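Local coordinates for putative TRAP PERIPLASMIC SOLUTE BINDING PROTEIN (PDB 4PBQ), which binds L-gulonate and probably delivers such sugar acids, as the periplasmic solute-binding component, to a TRAP transporter, at residues Phe100-Trp103 against Glu104-Tyr107; Pro169-Ser172 against Leu173-Asp176. One frame throughout, in Å; residues are numbered along the deposited sequence.

In the fold
The chain reaches contact 1 after strand 86-89, in the long connection that runs on to helix 112-119, and contact 2 where strand 165-168 passes into helix 172-180. Each is one unbroken run of chain, contact 1 a 3-10 turn and its exit, contact 2 the capped start of a helix, and the two follow in series: contact 1 is complete before contact 2 begins. They meet in space, their centres about 11 Å apart, with Glu104 against the ring of Phe174 and Trp105 against Leu173. Both also touch the same L-gulonate, through Glu104 of contact 1 and through Asn171, Phe174 and Pro169 of contact 2.

Contact 1. Residues Phe100-Trp103 against Glu104-Tyr107; sequences FGVW and EWPY. With 2UF (L-gulonate), chain D.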
loop_
_atom_site.group_PDB
_atom_site.type_symbol
_atom_site.label_atom_id
_atom_site.label_comp_id
_atom_site.label_asym_id
_atom_site.label_seq_id
_atom_site.Cartn_x
_atom_site.Cartn_y
_atom_site.Cartn_z
ATOM N N PHE A 100 3.380 12.526 2.008
ATOM C CA PHE A 100 3.685 11.108 1.764
ATOM C C PHE A 100 2.462 10.285 1.386
ATOM O O PHE A 100 2.593 9.177 0.858
ATOM C CB PHE A 100 4.376 10.477 2.984
ATOM C CG PHE A 100 5.639 11.183 3.372
ATOM C CD1 PHE A 100 6.644 11.396 2.427
ATOM C CD2 PHE A 100 5.830 11.643 4.656
ATOM C CE1 PHE A 100 7.820 12.062 2.769
ATOM C CE2 PHE A 100 6.990 12.343 4.995
ATOM C CZ PHE A 100 7.989 12.542 4.048
ATOM N N GLY A 101 1.269 10.800 1.663
ATOM C CA GLY A 101 0.062 10.060 1.364
ATOM C C GLY A 101 -0.543 10.318 -0.016
ATOM O O GLY A 101 -1.583 9.729 -0.364
ATOM N N VAL A 102 0.099 11.186 -0.799
ATOM C CA VAL A 102 -0.474 11.650 -2.060
ATOM C C VAL A 102 -0.770 10.510 -3.042
ATOM O O VAL A 102 -1.732 10.595 -3.798
ATOM C CB VAL A 102 0.414 12.730 -2.735
ATOM C CG1 VAL A 102 1.760 12.166 -3.172
ATOM C CG2 VAL A 102 -0.307 13.363 -3.913
ATOM N N TRP A 103 0.027 9.441 -3.016
ATOM C CA TRP A 103 -0.117 8.374 -4.017
ATOM C C TRP A 103 -1.432 7.627 -3.883
ATOM O O TRP A 103 -1.852 7.006 -4.839
ATOM C CB TRP A 103 1.057 7.370 -3.947
ATOM C CG TRP A 103 2.349 8.070 -3.787
ATOM C CD1 TRP A 103 3.198 8.016 -2.710
ATOM C CD2 TRP A 103 2.951 8.976 -4.724
ATOM N NE1 TRP A 103 4.278 8.841 -2.922
ATOM C CE2 TRP A 103 4.146 9.436 -4.153
ATOM C CE3 TRP A 103 2.590 9.446 -5.994
ATOM C CZ2 TRP A 103 4.967 10.337 -4.798
ATOM C CZ3 TRP A 103 3.427 10.344 -6.632
ATOM C CH2 TRP A 103 4.585 10.782 -6.038
ATOM N N GLU A 104 -2.045 7.686 -2.697
ATOM C CA GLU A 104 -3.320 7.047 -2.412
ATOM C C GLU A 104 -4.527 7.992 -2.577
ATOM O O GLU A 104 -5.648 7.620 -2.265
ATOM C CB GLU A 104 -3.306 6.436 -1.011
ATOM C CG GLU A 104 -2.528 5.095 -0.961
ATOM C CD GLU A 104 -2.354 4.536 0.453
ATOM O OE1 GLU A 104 -2.370 5.344 1.417
ATOM O OE2 GLU A 104 -2.268 3.286 0.598
ATOM N N TRP A 105 -4.326 9.188 -3.116
ATOM C CA TRP A 105 -5.476 10.034 -3.405
ATOM C C TRP A 105 -6.349 9.332 -4.455
ATOM O O TRP A 105 -5.837 8.733 -5.404
ATOM C CB TRP A 105 -5.031 11.422 -3.853
ATOM C CG TRP A 105 -4.432 12.250 -2.736
ATOM C CD1 TRP A 105 -4.204 11.850 -1.447
ATOM C CD2 TRP A 105 -3.947 13.584 -2.834
ATOM N NE1 TRP A 105 -3.617 12.877 -0.731
ATOM C CE2 TRP A 105 -3.448 13.947 -1.564
ATOM C CE3 TRP A 105 -3.890 14.520 -3.870
ATOM C CZ2 TRP A 105 -2.916 15.205 -1.309
ATOM C CZ3 TRP A 105 -3.365 15.769 -3.607
ATOM C CH2 TRP A 105 -2.892 16.100 -2.338
ATOM N N PRO A 106 -7.681 9.412 -4.307
ATOM C CA PRO A 106 -8.557 8.582 -5.158
ATOM C C PRO A 106 -8.480 8.919 -6.645
ATOM O O PRO A 106 -8.403 10.088 -7.029
ATOM C CB PRO A 106 -9.954 8.867 -4.594
ATOM C CG PRO A 106 -9.693 9.182 -3.168
ATOM C CD PRO A 106 -8.427 10.002 -3.185
ATOM N N TYR A 107 -8.449 7.887 -7.480
ATOM C CA TYR A 107 -8.480 8.048 -8.938
ATOM C C TYR A 107 -7.277 8.832 -9.522
ATOM O O TYR A 107 -7.352 9.429 -10.597
ATOM C CB TYR A 107 -9.862 8.605 -9.375
ATOM C CG TYR A 107 -10.989 7.764 -8.802
ATOM C CD1 TYR A 107 -11.213 6.479 -9.260
ATOM C CD2 TYR A 107 -11.792 8.236 -7.769
ATOM C CE1 TYR A 107 -12.203 5.652 -8.706
ATOM C CE2 TYR A 107 -12.774 7.435 -7.206
ATOM C CZ TYR A 107 -13.002 6.151 -7.684
ATOM O OH TYR A 107 -13.992 5.358 -7.145
HETATM O O6A 2UF D . -4.047 -1.931 6.716
HETATM C C6 2UF D . -4.329 -1.662 5.541
HETATM O O6B 2UF D . -5.455 -1.754 5.029
HETATM C C5 2UF D . -3.162 -1.228 4.630
HETATM O O5 2UF D . -3.469 -1.595 3.303
HETATM C C4 2UF D . -2.939 0.299 4.711
HETATM O O4 2UF D . -2.505 0.659 6.032
HETATM C C3 2UF D . -1.901 0.733 3.654
HETATM O O3 2UF D . -0.677 -0.078 3.698
HETATM C C2 2UF D . -1.512 2.211 3.823
HETATM O O2 2UF D . -0.854 2.551 2.617
HETATM C C1 2UF D . -2.764 3.133 3.948
HETATM O O1 2UF D . -2.302 4.493 3.935
HETATM O O HOH W 1 -2.351 8.044 2.088
HETATM O O HOH W 2 -4.430 6.419 -5.587
#
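Val102 lies under the indole of Trp105, three residues on, in a 3-10 turn that carries Glu104 into the L-gulonate pocket. The two side chains cross obliquely. Val102 CA sits over the five-membered ring, 3.7 Å from its centroid and 12° off the normal, in a CH-pi contact, while CG2 rests over the six-membered part, 3.8 Å from Trp105 CE3. A chi1 of 66° puts CG2 anti to the backbone N, over Trp105, and leaves CG1 to cover a face of the Trp103 indole. The valine thus separates two tryptophans that point different ways: Trp103 meets Tyr141 edge-to-face, and Trp105 stacks with Phe309.

Two i to i+3 backbone bonds hold the turn. Trp105 N donates to Val102 O at 3.0 Å, and Glu104 N donates to Gly101 O. Water 2 bridges the carbonyl oxygens of Trp103 and Trp105, donating to both as the chain leaves the turn.

Glu104 points to the ligand while Trp105 packs on Val102. Its side chain is extended beyond CG (chi2 173°), which carries the carboxylate out to the sugar acid, where both oxygens are used: O1 of L-gulonate donates to OE1, and O2 donates to OE2. Each oxygen has a second partner: Ser232 OG is hydrogen-bonded to OE2, while water 1 donates to OE1 at 2.8 Å. Gripped through both oxygens, the carboxylate would resist rotation about its last bond. The same water ties this ligand-binding carboxylate to its own turn, for it also donates to Gly101 O, 3.1 Å away, a carbonyl that takes both the water and Glu104 N.

Contact 2. Residues Pro169-Ser172 against Leu173-Asp176; sequences PLNS and LFVD. With 2UF (L-gulonate), chain D.
Asn171 caps helix 172-180 and binds L-gulonate with the same amide: OD1 takes the N-H of Leu173 at 2.9 Å, and ND2 donates to O1 of the ligand, also at 2.9 Å. A chi1 of 178° swings the amide away from the backbone N, to lie between helix and sugar, and bonds on both its arms fix which way round it is turned.

Leu173 opens the second segment. Its N-H approaches the asparagine oxygen from above the amide plane, and its CB runs alongside the Asn171 side chain.

Phe174 follows, its N bonded to Asn171 O at 3.0 Å. Its ring meets one neighbour over a face and another at its edge. Pro169 CG lies over the face, 3.7 Å from the centroid, in a CH-pi contact, whereas the Asn171 amide comes to the edge with its plane turned 68° from the ring. CE1 reaches to 3.5 Å from L-gulonate O1, and Pro169 CB lies 3.6 Å from O4, so carbon atoms pack against the sugar acid beside the polar bonds.

Val175 leans its CB on the carbonyl oxygen of Ser172. At Asp176 the regular helical bonding is under way, N to Ser172 O at 2.8 Å, and water 3 joins Asp176 OD2 to Ser172 OG.

This first helical turn lies between strands and the turn of contact 1: Val175 packs on strand 184-187, Phe174 on Glu206 of strand 204-208 and Arg147 of strand 136-151, and Leu173 against Trp105.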
loop_
_atom_site.group_PDB
_atom_site.type_symbol
_atom_site.label_atom_id
_atom_site.label_comp_id
_atom_site.label_asym_id
_atom_site.label_seq_id
_atom_site.Cartn_x
_atom_site.Cartn_y
_atom_site.Cartn_z
ATOM N N PRO A 169 -8.196 1.853 7.054
ATOM C CA PRO A 169 -6.886 1.813 7.744
ATOM C C PRO A 169 -6.650 2.989 8.689
ATOM O O PRO A 169 -7.512 3.886 8.837
ATOM C CB PRO A 169 -5.871 1.845 6.607
ATOM C CG PRO A 169 -6.630 2.159 5.358
ATOM C CD PRO A 169 -8.077 1.861 5.593
ATOM N N LEU A 170 -5.490 2.949 9.348
ATOM C CA LEU A 170 -5.077 3.958 10.317
ATOM C C LEU A 170 -4.545 5.227 9.634
ATOM O O LEU A 170 -3.393 5.634 9.834
ATOM C CB LEU A 170 -3.998 3.360 11.220
ATOM C CG LEU A 170 -4.433 2.108 12.002
ATOM C CD1 LEU A 170 -3.214 1.532 12.739
ATOM C CD2 LEU A 170 -5.542 2.385 12.981
ATOM N N ASN A 171 -5.436 5.865 8.875
ATOM C CA ASN A 171 -5.097 6.953 7.983
ATOM C C ASN A 171 -6.377 7.716 7.676
ATOM O O ASN A 171 -7.289 7.172 7.089
ATOM C CB ASN A 171 -4.468 6.385 6.714
ATOM C CG ASN A 171 -4.122 7.455 5.692
ATOM O OD1 ASN A 171 -4.580 8.591 5.758
ATOM N ND2 ASN A 171 -3.311 7.068 4.717
ATOM N N SER A 172 -6.470 8.953 8.168
ATOM C CA SER A 172 -7.717 9.718 8.049
ATOM C C SER A 172 -8.119 9.992 6.600
ATOM O O SER A 172 -9.298 10.298 6.325
ATOM C CB SER A 172 -7.604 11.025 8.835
ATOM O OG SER A 172 -6.590 11.834 8.259
ATOM N N LEU A 173 -7.191 9.865 5.643
ATOM C CA LEU A 173 -7.588 10.006 4.235
ATOM C C LEU A 173 -8.708 9.000 3.900
ATOM O O LEU A 173 -9.645 9.278 3.154
ATOM C CB LEU A 173 -6.398 9.731 3.298
ATOM C CG LEU A 173 -6.797 9.586 1.836
ATOM C CD1 LEU A 173 -7.350 10.908 1.349
ATOM C CD2 LEU A 173 -5.627 9.119 0.946
ATOM N N PHE A 174 -8.596 7.807 4.455
ATOM C CA PHE A 174 -9.511 6.740 4.139
ATOM C C PHE A 174 -10.819 6.913 4.905
ATOM O O PHE A 174 -11.897 6.551 4.402
ATOM C CB PHE A 174 -8.872 5.386 4.471
ATOM C CG PHE A 174 -7.807 4.975 3.502
ATOM C CD1 PHE A 174 -6.521 5.530 3.552
ATOM C CD2 PHE A 174 -8.087 4.024 2.540
ATOM C CE1 PHE A 174 -5.542 5.132 2.652
ATOM C CE2 PHE A 174 -7.101 3.615 1.644
ATOM C CZ PHE A 174 -5.843 4.182 1.688
ATOM N N VAL A 175 -10.722 7.477 6.110
ATOM C CA VAL A 175 -11.911 7.866 6.846
ATOM C C VAL A 175 -12.677 8.891 6.007
ATOM O O VAL A 175 -13.890 8.777 5.826
ATOM C CB VAL A 175 -11.593 8.437 8.249
ATOM C CG1 VAL A 175 -12.878 8.796 8.965
ATOM C CG2 VAL A 175 -10.795 7.436 9.093
ATOM N N ASP A 176 -11.991 9.929 5.539
ATOM C CA ASP A 176 -12.639 10.965 4.719
ATOM C C ASP A 176 -13.202 10.428 3.397
ATOM O O ASP A 176 -14.310 10.799 2.977
ATOM C CB ASP A 176 -11.666 12.113 4.469
ATOM C CG ASP A 176 -11.295 12.860 5.737
ATOM O OD1 ASP A 176 -12.024 12.774 6.766
ATOM O OD2 ASP A 176 -10.273 13.565 5.684
HETATM O O6A 2UF D . -4.047 -1.931 6.716
HETATM C C6 2UF D . -4.329 -1.662 5.541
HETATM O O6B 2UF D . -5.455 -1.754 5.029
HETATM C C5 2UF D . -3.162 -1.228 4.630
HETATM O O5 2UF D . -3.469 -1.595 3.303
HETATM C C4 2UF D . -2.939 0.299 4.711
HETATM O O4 2UF D . -2.505 0.659 6.032
HETATM C C3 2UF D . -1.901 0.733 3.654
HETATM O O3 2UF D . -0.677 -0.078 3.698
HETATM C C2 2UF D . -1.512 2.211 3.823
HETATM O O2 2UF D . -0.854 2.551 2.617
HETATM C C1 2UF D . -2.764 3.133 3.948
HETATM O O1 2UF D . -2.302 4.493 3.935
HETATM O O HOH W 3 -7.821 13.616 6.730
#